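Local atomic coordinates of YcgJ protein (Bacillus subtilis, PDB entry 1XXL), a protein that is of unknown function but probably acts as a methyltransferase that draws its methyl group from S-adenosylmethionine. Residues A[15-20]-A[88-93]; A[57-62]-A[71-76]; A[137-142]-A[198-203]; A[215-218]-A[222-225]. All coordinates share one frame; numbering follows the deposited sequence.

In the fold
Interactions 1 and 2 belong to the Rossmann-like methyltransferase domain, whereas interactions 3 and 4 lie in the region that holds the later helices and the hairpin. In interaction 1 a small, mostly buried apolar contact packs the end of helix 7-17 and the residues after it against strand 88-94; interaction 2, partly buried, sets a methyl over a ring face (CH-pi) and has a bridging water on its outer side. Their centres are about 19 Å apart and both reach the same sheet. Interaction 3 joins two helices through histidine rings and leucines, and interaction 4 is a surface hairpin held by backbone hydrogen bonds. These last two touch, with Leu201 packing on Pro222 and Leu140 on Phe225.

Interaction 1 (A[15-20]-A[88-93]); sequences KTAECR and FDIITC
Ile90 carries the strand's side of this small buried contact, meeting Ala17 at the end of helix 7-17 and Cys19 just beyond it; the two segments bury 107 Å² between them. Along 88-93, the chain first turns a corner at Asp89, whose carboxylate forms a salt bridge with Lys115 and accepts a hydrogen bond from the backbone N of Arg24. Next comes Ile90, with its CB directed at the helix end. Its CG1 branch lies anti to the carbonyl carbon (chi1 -58°) and runs on extended, which carries CD1 out as the touching atom. That methyl sits 3.9 Å from Ala17 CB and 3.7 Å from Ala17 O, a packing contact with the carbonyl. Cys19 SG is a looser neighbour, 4.3 Å from Ile90 CD1. Between Ala17 and Cys19, Glu18 leaves the helix with positive phi (53°). In the Rossmann-like methyltransferase fold, strand 88-94 runs parallel between strands 24-28 and 118-125, and helix 7-17 packs on one face of that sheet. Two residues on, Thr92 is directed to the same face as Ile90, where it touches Phe39 of helix 34-39, which Ala17 and Cys19 also meet, and Thr92 OG1 is hydrogen-bonded to Asp27 OD1.

Interaction 2 (A[57-62]-A[71-76]); sequences EVASSF and VRFQQG
Ala59 sets its methyl squarely over the ring of Phe73, and this CH-pi contact is the tight part of the interface. Ala59 CB stands 3.4 Å from the centroid of the Phe73 ring and only 4° off the ring normal, so all six ring carbons lie at similar range, the nearest being Phe73 CG at 3.5 Å. Ala59 O also comes within 3.5 Å of Phe73 CE1. Having CG anti to the carbonyl carbon (chi1 -57°) turns the phenyl group so that one face meets Ala59 of the helix. Helix 53-66 is the crossover of the beta-alpha-beta unit 45-50, 53-66, 71-75, and the contact packs it onto the last strand of that unit; Phe73 also touches Ala36 of helix 34-39. Replacing Phe73 by a serine would probably leave the Ala59 methyl without its aromatic platform and open a gap between helix and strand. The outer side is looser: Ser60 OG stays 4.0 Å from Phe73 CD1, and a water bridges the remaining separation. It donates to Ser60 OG at 3.0 Å and accepts from Phe73 N at 2.9 Å, while the same Ser60 hydroxyl is hydrogen-bonded to Val56 O one helical turn earlier.

Interaction 3 (A[137-142]-A[198-203]); sequences VNHLNR and ITHLNH
The imidazoles of His139 and His200 meet edge to face, forming the aromatic part of a contact between two helices. Their centroids are 4.8 Å apart and their planes are turned by 74°, with His139 presenting its edge: His139 CD2 lies over the His200 face, offset toward the rim, 3.5 Å from His200 CE1. With CG anti to the backbone N (chi1 -169°), His200 reaches across toward the other helix; His139 meets it from the exposed side. Helices 131-144 and 191-202 run nearly antiparallel here, at 157°, with the short segments' axes 10.5 Å apart, in plain packing away from the S-adenosylmethionine site.

Apolar packing continues inward. Leu140 CB rests 3.8 Å from His200 CD2, and beyond the ring Leu140 CD1 touches Leu201 CD2 at 4.1 Å, their side chains crossing at about a right angle. Trp183 of helix 180-187 packs on Leu140, and Pro222 of strand 222-236 on Leu201.

The polar part lies with His200 NE2, which is hydrogen-bonded to Phe136 O, while the Phe136 ring stacks on His200. An alanine in place of His200 would probably leave the His139 edge without a face to meet and Phe136 O without this partner. Since Phe136 O can only accept, NE2 must carry the proton; one imidazole thus serves as both flat packing surface and polar tie, its rotation likely fixed by that bond.

Interaction 4 (A[215-218]-A[222-225]); sequences TLNQ and PISF
Thr215 O is gripped by two backbone amides of the facing strand, Ile223 N at 2.8 Å and Ser224 N at 3.2 Å. Both approach from the same face of its carbonyl plane, tilted from that plane by 25° and 28°. Two consecutive residues opposite a single one make a classic beta bulge, and the Ile223 backbone departs from the extended course to bring both N-H groups round. A third bond closes the Thr215-Ser224 pair: Thr215 N donates to Ser224 O at 2.9 Å in a nearly straight line. The bulge sits in the beta hairpin formed by strand 215-216 and the start of strand 222-236, a surface feature far from the S-adenosylmethionine site.

On the face shared by Thr215 and Ser224, Ser224 OG comes 3.3 Å from Thr215 CB. On the other, Leu216 CD2 lies against the proline ring, 3.6 Å from Pro222 CA and 3.8 Å from Pro222 CB; Pro222 in turn packs on Ile198 and Leu201 of helix 191-202. Near the turn, Ile223 CG1, anti to the carbonyl carbon (chi1 -69°), lies 3.4 Å from Asn217 ND2 and carries Ile223 CD1 across the amide, 3.6 Å from Asn217 CG. That ND2 is hydrogen-bonded to Gln221 O, which probably helps hold the amide in place beside the isoleucine.

Leu216 and Pro222 form a non-hydrogen-bonded pair, so the proline's lack of an N-H costs this pairing nothing. The polar cohesion across the hairpin lies in three backbone bonds, all made by Thr215, and the side chains add van der Waals packing on each face.

Interaction 1 (A[15-20]-A[88-93])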
loop_
_atom_site.group_PDB
_atom_site.type_symbol
_atom_site.label_atom_id
_atom_site.label_comp_id
_atom_site.label_asym_id
_atom_site.label_seq_id
_atom_site.Cartn_x
_atom_site.Cartn_y
_atom_site.Cartn_z
ATOM N N LYS A 15 -1.837 14.247 7.077
ATOM C CA LYS A 15 -1.263 15.574 6.809
ATOM C C LYS A 15 -1.489 16.063 5.353
ATOM O O LYS A 15 -1.898 17.202 5.097
ATOM C CB LYS A 15 0.237 15.551 7.130
ATOM C CG LYS A 15 0.895 16.922 7.066
ATOM C CD LYS A 15 2.414 16.824 7.057
ATOM C CE LYS A 15 3.043 18.190 6.730
ATOM N NZ LYS A 15 4.506 18.066 6.502
ATOM N N THR A 16 -1.233 15.182 4.393
ATOM C CA THR A 16 -1.298 15.536 2.985
ATOM C C THR A 16 -2.740 15.688 2.465
ATOM O O THR A 16 -3.005 16.472 1.534
ATOM C CB THR A 16 -0.542 14.469 2.156
ATOM O OG1 THR A 16 0.802 14.342 2.659
ATOM C CG2 THR A 16 -0.506 14.830 0.645
ATOM N N ALA A 17 -3.672 14.969 3.087
ATOM C CA ALA A 17 -5.063 14.909 2.620
ATOM C C ALA A 17 -5.819 16.230 2.730
ATOM O O ALA A 17 -6.826 16.402 2.044
ATOM C CB ALA A 17 -5.815 13.844 3.386
ATOM N N GLU A 18 -5.369 17.118 3.620
ATOM C CA GLU A 18 -6.019 18.413 3.849
ATOM C C GLU A 18 -7.506 18.219 4.151
ATOM O O GLU A 18 -8.358 18.843 3.526
ATOM C CB GLU A 18 -5.858 19.321 2.625
ATOM C CG GLU A 18 -4.423 19.476 2.135
ATOM C CD GLU A 18 -3.690 20.684 2.698
ATOM O OE1 GLU A 18 -4.226 21.376 3.591
ATOM O OE2 GLU A 18 -2.569 20.950 2.214
ATOM N N CYS A 19 -7.799 17.323 5.096
ATOM C CA CYS A 19 -9.171 16.951 5.416
ATOM C C CYS A 19 -10.071 18.141 5.767
ATOM O O CYS A 19 -9.654 19.065 6.460
ATOM C CB CYS A 19 -9.195 15.978 6.585
ATOM S SG CYS A 19 -8.364 14.435 6.240
ATOM N N ARG A 20 -11.301 18.086 5.265
ATOM C CA ARG A 20 -12.364 19.012 5.643
ATOM C C ARG A 20 -13.541 18.205 6.165
ATOM O O ARG A 20 -13.762 17.060 5.741
ATOM C CB ARG A 20 -12.781 19.870 4.451
ATOM C CG ARG A 20 -11.751 20.933 4.082
ATOM C CD ARG A 20 -11.966 21.463 2.672
ATOM N NE ARG A 20 -12.734 22.721 2.582
ATOM C CZ ARG A 20 -12.220 23.951 2.743
ATOM N NH1 ARG A 20 -10.934 24.143 3.043
ATOM N NH2 ARG A 20 -13.008 25.008 2.627
ATOM N N PHE A 88 -15.951 10.444 -4.321
ATOM C CA PHE A 88 -15.079 10.635 -3.160
ATOM C C PHE A 88 -14.127 11.827 -3.324
ATOM O O PHE A 88 -13.626 12.107 -4.409
ATOM C CB PHE A 88 -14.279 9.361 -2.863
ATOM C CG PHE A 88 -15.131 8.188 -2.469
ATOM C CD1 PHE A 88 -15.561 8.038 -1.156
ATOM C CD2 PHE A 88 -15.508 7.248 -3.410
ATOM C CE1 PHE A 88 -16.332 6.965 -0.790
ATOM C CE2 PHE A 88 -16.303 6.172 -3.048
ATOM C CZ PHE A 88 -16.711 6.039 -1.729
ATOM N N ASP A 89 -13.893 12.506 -2.214
ATOM C CA ASP A 89 -12.989 13.635 -2.154
ATOM C C ASP A 89 -11.563 13.141 -2.008
ATOM O O ASP A 89 -10.631 13.727 -2.534
ATOM C CB ASP A 89 -13.351 14.531 -0.949
ATOM C CG ASP A 89 -14.722 15.145 -1.089
ATOM O OD1 ASP A 89 -15.697 14.649 -0.459
ATOM O OD2 ASP A 89 -14.820 16.095 -1.877
ATOM N N ILE A 90 -11.412 12.076 -1.242
ATOM C CA ILE A 90 -10.114 11.497 -0.953
ATOM C C ILE A 90 -10.240 9.981 -1.055
ATOM O O ILE A 90 -11.233 9.391 -0.594
ATOM C CB ILE A 90 -9.656 11.844 0.471
ATOM C CG1 ILE A 90 -9.593 13.372 0.672
ATOM C CG2 ILE A 90 -8.315 11.181 0.768
ATOM C CD1 ILE A 90 -9.516 13.810 2.129
ATOM N N ILE A 91 -9.234 9.364 -1.669
ATOM C CA ILE A 91 -9.119 7.914 -1.735
ATOM C C ILE A 91 -7.730 7.552 -1.271
ATOM O O ILE A 91 -6.771 8.126 -1.742
ATOM C CB ILE A 91 -9.357 7.349 -3.165
ATOM C CG1 ILE A 91 -10.744 7.750 -3.675
ATOM C CG2 ILE A 91 -9.156 5.812 -3.164
ATOM C CD1 ILE A 91 -10.989 7.431 -5.121
ATOM N N THR A 92 -7.645 6.609 -0.339
ATOM C CA THR A 92 -6.397 6.195 0.270
ATOM C C THR A 92 -6.161 4.727 -0.013
ATOM O O THR A 92 -7.093 3.931 -0.134
ATOM C CB THR A 92 -6.368 6.416 1.830
ATOM O OG1 THR A 92 -7.409 5.650 2.460
ATOM C CG2 THR A 92 -6.575 7.887 2.189
ATOM N N CYS A 93 -4.894 4.377 -0.113
ATOM C CA CYS A 93 -4.492 3.023 -0.399
ATOM C C CYS A 93 -3.108 2.862 0.234
ATOM O O CYS A 93 -2.140 3.418 -0.276
ATOM C CB CYS A 93 -4.463 2.813 -1.929
ATOM S SG CYS A 93 -4.100 1.140 -2.411
#

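Interaction 2 (A[57-62]-A[71-76])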
loop_
_atom_site.group_PDB
_atom_site.type_symbol
_atom_site.label_atom_id
_atom_site.label_comp_id
_atom_site.label_asym_id
_atom_site.label_seq_id
_atom_site.Cartn_x
_atom_site.Cartn_y
_atom_site.Cartn_z
ATOM N N GLU A 57 -15.379 -7.927 8.928
ATOM C CA GLU A 57 -15.953 -8.152 10.260
ATOM C C GLU A 57 -15.019 -7.612 11.356
ATOM O O GLU A 57 -15.467 -6.949 12.285
ATOM C CB GLU A 57 -16.259 -9.641 10.462
ATOM C CG GLU A 57 -17.381 -10.212 9.545
ATOM C CD GLU A 57 -18.755 -9.507 9.709
ATOM O OE1 GLU A 57 -19.035 -8.946 10.791
ATOM O OE2 GLU A 57 -19.558 -9.499 8.744
ATOM N N VAL A 58 -13.715 -7.854 11.209
ATOM C CA VAL A 58 -12.710 -7.339 12.158
ATOM C C VAL A 58 -12.743 -5.811 12.203
ATOM O O VAL A 58 -12.811 -5.224 13.279
ATOM C CB VAL A 58 -11.280 -7.848 11.804
ATOM C CG1 VAL A 58 -10.202 -7.127 12.614
ATOM C CG2 VAL A 58 -11.172 -9.342 12.050
ATOM N N ALA A 59 -12.724 -5.159 11.043
ATOM C CA ALA A 59 -12.732 -3.697 11.022
ATOM C C ALA A 59 -13.997 -3.113 11.643
ATOM O O ALA A 59 -13.924 -2.139 12.394
ATOM C CB ALA A 59 -12.516 -3.153 9.599
ATOM N N SER A 60 -15.152 -3.700 11.336
ATOM C CA SER A 60 -16.426 -3.188 11.851
ATOM C C SER A 60 -16.508 -3.315 13.374
ATOM O O SER A 60 -17.017 -2.421 14.040
ATOM C CB SER A 60 -17.631 -3.905 11.238
ATOM O OG SER A 60 -17.491 -4.103 9.854
ATOM N N SER A 61 -16.014 -4.417 13.926
ATOM C CA SER A 61 -16.065 -4.585 15.376
ATOM C C SER A 61 -15.056 -3.662 16.056
ATOM O O SER A 61 -15.328 -3.149 17.134
ATOM C CB SER A 61 -15.869 -6.044 15.780
ATOM O OG SER A 61 -14.552 -6.456 15.507
ATOM N N PHE A 62 -13.927 -3.405 15.397
ATOM C CA PHE A 62 -12.921 -2.462 15.897
ATOM C C PHE A 62 -13.452 -1.010 15.952
ATOM O O PHE A 62 -13.173 -0.286 16.921
ATOM C CB PHE A 62 -11.635 -2.598 15.058
ATOM C CG PHE A 62 -10.480 -1.758 15.538
ATOM C CD1 PHE A 62 -10.164 -1.663 16.892
ATOM C CD2 PHE A 62 -9.666 -1.100 14.620
ATOM C CE1 PHE A 62 -9.094 -0.895 17.316
ATOM C CE2 PHE A 62 -8.580 -0.342 15.041
ATOM C CZ PHE A 62 -8.301 -0.233 16.389
ATOM N N VAL A 71 -17.653 5.535 10.057
ATOM C CA VAL A 71 -16.822 4.671 9.245
ATOM C C VAL A 71 -17.620 3.405 8.953
ATOM O O VAL A 71 -18.280 2.884 9.844
ATOM C CB VAL A 71 -15.435 4.324 9.921
ATOM C CG1 VAL A 71 -14.691 5.567 10.319
ATOM C CG2 VAL A 71 -15.617 3.418 11.138
ATOM N N ARG A 72 -17.600 2.933 7.713
ATOM C CA ARG A 72 -18.266 1.677 7.354
ATOM C C ARG A 72 -17.310 0.836 6.505
ATOM O O ARG A 72 -16.451 1.381 5.811
ATOM C CB ARG A 72 -19.601 1.944 6.625
ATOM C CG ARG A 72 -20.760 2.388 7.571
ATOM C CD ARG A 72 -22.165 2.379 6.882
ATOM N NE ARG A 72 -22.542 1.021 6.406
ATOM C CZ ARG A 72 -23.530 0.250 6.880
ATOM N NH1 ARG A 72 -24.349 0.671 7.837
ATOM N NH2 ARG A 72 -23.705 -0.966 6.360
ATOM N N PHE A 73 -17.436 -0.480 6.597
ATOM C CA PHE A 73 -16.583 -1.406 5.856
ATOM C C PHE A 73 -17.440 -2.322 5.007
ATOM O O PHE A 73 -18.561 -2.661 5.357
ATOM C CB PHE A 73 -15.667 -2.189 6.793
ATOM C CG PHE A 73 -14.801 -1.301 7.640
ATOM C CD1 PHE A 73 -15.225 -0.905 8.908
ATOM C CD2 PHE A 73 -13.609 -0.791 7.142
ATOM C CE1 PHE A 73 -14.478 -0.051 9.671
ATOM C CE2 PHE A 73 -12.834 0.079 7.906
ATOM C CZ PHE A 73 -13.266 0.456 9.165
ATOM N N GLN A 74 -16.941 -2.651 3.833
ATOM C CA GLN A 74 -17.612 -3.633 3.011
ATOM C C GLN A 74 -16.598 -4.450 2.263
ATOM O O GLN A 74 -15.430 -4.066 2.176
ATOM C CB GLN A 74 -18.627 -2.973 2.083
ATOM C CG GLN A 74 -18.077 -2.046 1.016
ATOM C CD GLN A 74 -19.211 -1.425 0.194
ATOM O OE1 GLN A 74 -19.984 -0.609 0.691
ATOM N NE2 GLN A 74 -19.314 -1.824 -1.055
ATOM N N GLN A 75 -17.040 -5.604 1.774
ATOM C CA GLN A 75 -16.190 -6.448 0.980
ATOM C C GLN A 75 -16.175 -5.954 -0.469
ATOM O O GLN A 75 -17.212 -5.622 -1.044
ATOM C CB GLN A 75 -16.633 -7.913 1.036
ATOM C CG GLN A 75 -15.701 -8.859 0.272
ATOM C CD GLN A 75 -16.102 -10.330 0.392
ATOM O OE1 GLN A 75 -17.263 -10.646 0.657
ATOM N NE2 GLN A 75 -15.136 -11.231 0.203
ATOM N N GLY A 76 -14.987 -5.923 -1.057
ATOM C CA GLY A 76 -14.853 -5.596 -2.473
ATOM C C GLY A 76 -13.404 -5.490 -2.872
ATOM O O GLY A 76 -12.518 -5.548 -2.018
HETATM O O HOH W 1 -18.660 -1.476 9.052
#

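Interaction 3 (A[137-142]-A[198-203])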
loop_
_atom_site.group_PDB
_atom_site.type_symbol
_atom_site.label_atom_id
_atom_site.label_comp_id
_atom_site.label_asym_id
_atom_site.label_seq_id
_atom_site.Cartn_x
_atom_site.Cartn_y
_atom_site.Cartn_z
ATOM N N VAL A 137 13.575 -7.592 -5.363
ATOM C CA VAL A 137 12.665 -7.232 -4.305
ATOM C C VAL A 137 11.291 -7.861 -4.485
ATOM O O VAL A 137 10.674 -8.247 -3.501
ATOM C CB VAL A 137 12.594 -5.701 -4.079
ATOM C CG1 VAL A 137 11.893 -4.960 -5.228
ATOM C CG2 VAL A 137 11.927 -5.404 -2.717
ATOM N N ASN A 138 10.817 -7.983 -5.725
ATOM C CA ASN A 138 9.544 -8.665 -5.955
ATOM C C ASN A 138 9.589 -10.146 -5.596
ATOM O O ASN A 138 8.630 -10.685 -4.990
ATOM C CB ASN A 138 9.045 -8.470 -7.391
ATOM C CG ASN A 138 8.203 -7.220 -7.534
ATOM O OD1 ASN A 138 7.071 -7.198 -7.075
ATOM N ND2 ASN A 138 8.759 -6.172 -8.143
ATOM N N HIS A 139 10.687 -10.795 -5.965
ATOM C CA HIS A 139 10.926 -12.184 -5.593
ATOM C C HIS A 139 11.009 -12.314 -4.057
ATOM O O HIS A 139 10.394 -13.215 -3.481
ATOM C CB HIS A 139 12.209 -12.723 -6.262
ATOM C CG HIS A 139 12.412 -14.196 -6.084
ATOM N ND1 HIS A 139 11.510 -15.133 -6.547
ATOM C CD2 HIS A 139 13.403 -14.897 -5.482
ATOM C CE1 HIS A 139 11.939 -16.348 -6.240
ATOM N NE2 HIS A 139 13.080 -16.231 -5.580
ATOM N N LEU A 140 11.755 -11.424 -3.397
ATOM C CA LEU A 140 11.887 -11.489 -1.930
ATOM C C LEU A 140 10.520 -11.446 -1.270
ATOM O O LEU A 140 10.203 -12.271 -0.417
ATOM C CB LEU A 140 12.750 -10.364 -1.398
ATOM C CG LEU A 140 12.906 -10.217 0.123
ATOM C CD1 LEU A 140 13.603 -11.424 0.743
ATOM C CD2 LEU A 140 13.684 -8.969 0.406
ATOM N N ASN A 141 9.694 -10.497 -1.687
ATOM C CA ASN A 141 8.382 -10.326 -1.083
ATOM C C ASN A 141 7.390 -11.475 -1.439
ATOM O O ASN A 141 6.576 -11.884 -0.593
ATOM C CB ASN A 141 7.829 -8.941 -1.422
ATOM C CG ASN A 141 8.468 -7.826 -0.574
ATOM O OD1 ASN A 141 8.706 -7.981 0.629
ATOM N ND2 ASN A 141 8.725 -6.711 -1.194
ATOM N N ARG A 142 7.472 -12.006 -2.659
ATOM C CA ARG A 142 6.632 -13.148 -3.042
ATOM C C ARG A 142 7.008 -14.445 -2.283
ATOM O O ARG A 142 6.150 -15.265 -1.978
ATOM C CB ARG A 142 6.683 -13.391 -4.563
ATOM C CG ARG A 142 5.399 -14.043 -5.149
ATOM C CD ARG A 142 5.284 -13.776 -6.720
ATOM N NE ARG A 142 5.256 -12.349 -7.177
ATOM C CZ ARG A 142 6.167 -11.753 -7.973
ATOM N NH1 ARG A 142 7.240 -12.403 -8.405
ATOM N NH2 ARG A 142 6.020 -10.471 -8.338
ATOM N N ILE A 198 16.666 -16.846 2.730
ATOM C CA ILE A 198 18.011 -16.664 3.254
ATOM C C ILE A 198 19.026 -16.736 2.117
ATOM O O ILE A 198 19.906 -15.887 2.020
ATOM C CB ILE A 198 18.330 -17.675 4.387
ATOM C CG1 ILE A 198 17.441 -17.393 5.620
ATOM C CG2 ILE A 198 19.792 -17.612 4.751
ATOM C CD1 ILE A 198 17.419 -18.524 6.689
ATOM N N THR A 199 18.880 -17.728 1.235
ATOM C CA THR A 199 19.745 -17.855 0.042
ATOM C C THR A 199 19.664 -16.605 -0.858
ATOM O O THR A 199 20.676 -16.116 -1.338
ATOM C CB THR A 199 19.368 -19.110 -0.801
ATOM O OG1 THR A 199 19.536 -20.282 -0.009
ATOM C CG2 THR A 199 20.225 -19.250 -2.039
ATOM N N HIS A 200 18.449 -16.111 -1.077
ATOM C CA HIS A 200 18.207 -14.920 -1.901
ATOM C C HIS A 200 18.963 -13.711 -1.356
ATOM O O HIS A 200 19.642 -13.009 -2.097
ATOM C CB HIS A 200 16.697 -14.642 -1.932
ATOM C CG HIS A 200 16.273 -13.620 -2.933
ATOM N ND1 HIS A 200 16.551 -13.729 -4.280
ATOM C CD2 HIS A 200 15.556 -12.480 -2.784
ATOM C CE1 HIS A 200 16.034 -12.692 -4.916
ATOM N NE2 HIS A 200 15.419 -11.919 -4.032
ATOM N N LEU A 201 18.847 -13.490 -0.049
ATOM C CA LEU A 201 19.529 -12.370 0.628
ATOM C C LEU A 201 21.044 -12.542 0.656
ATOM O O LEU A 201 21.782 -11.593 0.441
ATOM C CB LEU A 201 18.976 -12.186 2.059
ATOM C CG LEU A 201 17.526 -11.663 2.165
ATOM C CD1 LEU A 201 16.918 -11.822 3.585
ATOM C CD2 LEU A 201 17.424 -10.214 1.709
ATOM N N ASN A 202 21.505 -13.763 0.918
ATOM C CA ASN A 202 22.935 -14.053 0.981
ATOM C C ASN A 202 23.636 -13.986 -0.355
ATOM O O ASN A 202 24.824 -13.715 -0.402
ATOM C CB ASN A 202 23.175 -15.443 1.599
ATOM C CG ASN A 202 23.240 -15.383 3.099
ATOM O OD1 ASN A 202 22.231 -15.554 3.787
ATOM N ND2 ASN A 202 24.423 -15.079 3.619
ATOM N N HIS A 203 22.909 -14.251 -1.441
ATOM C CA HIS A 203 23.480 -14.189 -2.781
ATOM C C HIS A 203 23.161 -12.883 -3.525
ATOM O O HIS A 203 23.413 -12.768 -4.715
ATOM C CB HIS A 203 22.995 -15.404 -3.584
ATOM C CG HIS A 203 23.551 -16.701 -3.090
ATOM N ND1 HIS A 203 23.296 -17.189 -1.827
ATOM C CD2 HIS A 203 24.356 -17.609 -3.689
ATOM C CE1 HIS A 203 23.931 -18.338 -1.664
ATOM N NE2 HIS A 203 24.577 -18.616 -2.781
#

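Interaction 4 (A[215-218]-A[222-225])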
loop_
_atom_site.group_PDB
_atom_site.type_symbol
_atom_site.label_atom_id
_atom_site.label_comp_id
_atom_site.label_asym_id
_atom_site.label_seq_id
_atom_site.Cartn_x
_atom_site.Cartn_y
_atom_site.Cartn_z
ATOM N N THR A 215 21.657 -6.432 5.890
ATOM C CA THR A 215 22.548 -6.712 7.012
ATOM C C THR A 215 22.391 -8.195 7.393
ATOM O O THR A 215 21.269 -8.672 7.548
ATOM C CB THR A 215 22.258 -5.776 8.213
ATOM O OG1 THR A 215 22.487 -4.412 7.816
ATOM C CG2 THR A 215 23.182 -6.092 9.395
ATOM N N LEU A 216 23.529 -8.892 7.515
ATOM C CA LEU A 216 23.586 -10.333 7.797
ATOM C C LEU A 216 24.555 -10.653 8.942
ATOM O O LEU A 216 25.526 -9.929 9.162
ATOM C CB LEU A 216 24.072 -11.093 6.539
ATOM C CG LEU A 216 23.373 -10.784 5.203
ATOM C CD1 LEU A 216 24.092 -11.431 4.043
ATOM C CD2 LEU A 216 21.944 -11.236 5.259
ATOM N N ASN A 217 24.288 -11.746 9.656
ATOM C CA ASN A 217 25.275 -12.359 10.556
ATOM C C ASN A 217 26.390 -13.020 9.743
ATOM O O ASN A 217 26.203 -13.330 8.558
ATOM C CB ASN A 217 24.619 -13.428 11.430
ATOM C CG ASN A 217 23.773 -12.843 12.538
ATOM O OD1 ASN A 217 24.303 -12.322 13.514
ATOM N ND2 ASN A 217 22.449 -12.970 12.423
ATOM N N GLN A 218 27.545 -13.246 10.373
ATOM C CA GLN A 218 28.651 -13.944 9.694
ATOM C C GLN A 218 28.240 -15.314 9.182
ATOM O O GLN A 218 28.699 -15.721 8.136
ATOM C CB GLN A 218 29.886 -14.111 10.584
ATOM C CG GLN A 218 30.529 -12.790 10.971
ATOM C CD GLN A 218 32.058 -12.838 11.104
ATOM O OE1 GLN A 218 32.650 -13.908 11.362
ATOM N NE2 GLN A 218 32.700 -11.664 10.961
ATOM N N PRO A 222 20.063 -13.718 8.180
ATOM C CA PRO A 222 19.796 -12.296 7.939
ATOM C C PRO A 222 19.352 -11.568 9.197
ATOM O O PRO A 222 18.740 -12.169 10.081
ATOM C CB PRO A 222 18.691 -12.320 6.884
ATOM C CG PRO A 222 18.738 -13.729 6.315
ATOM C CD PRO A 222 19.088 -14.567 7.479
ATOM N N ILE A 223 19.671 -10.276 9.256
ATOM C CA ILE A 223 19.323 -9.435 10.385
ATOM C C ILE A 223 18.293 -8.388 10.003
ATOM O O ILE A 223 17.279 -8.232 10.685
ATOM C CB ILE A 223 20.593 -8.781 10.958
ATOM C CG1 ILE A 223 21.448 -9.863 11.626
ATOM C CG2 ILE A 223 20.238 -7.697 11.972
ATOM C CD1 ILE A 223 22.877 -9.439 11.883
ATOM N N SER A 224 18.560 -7.657 8.925
ATOM C CA SER A 224 17.680 -6.588 8.503
ATOM C C SER A 224 17.857 -6.246 7.026
ATOM O O SER A 224 18.848 -6.617 6.397
ATOM C CB SER A 224 17.909 -5.337 9.371
ATOM O OG SER A 224 19.227 -4.854 9.236
ATOM N N PHE A 225 16.875 -5.542 6.490
ATOM C CA PHE A 225 16.973 -4.954 5.151
ATOM C C PHE A 225 15.985 -3.809 5.076
ATOM O O PHE A 225 15.199 -3.624 6.000
ATOM C CB PHE A 225 16.753 -6.002 4.043
ATOM C CG PHE A 225 15.406 -6.692 4.084
ATOM C CD1 PHE A 225 14.318 -6.169 3.399
ATOM C CD2 PHE A 225 15.238 -7.883 4.793
ATOM C CE1 PHE A 225 13.089 -6.814 3.428
ATOM C CE2 PHE A 225 14.018 -8.533 4.817
ATOM C CZ PHE A 225 12.933 -7.986 4.146
#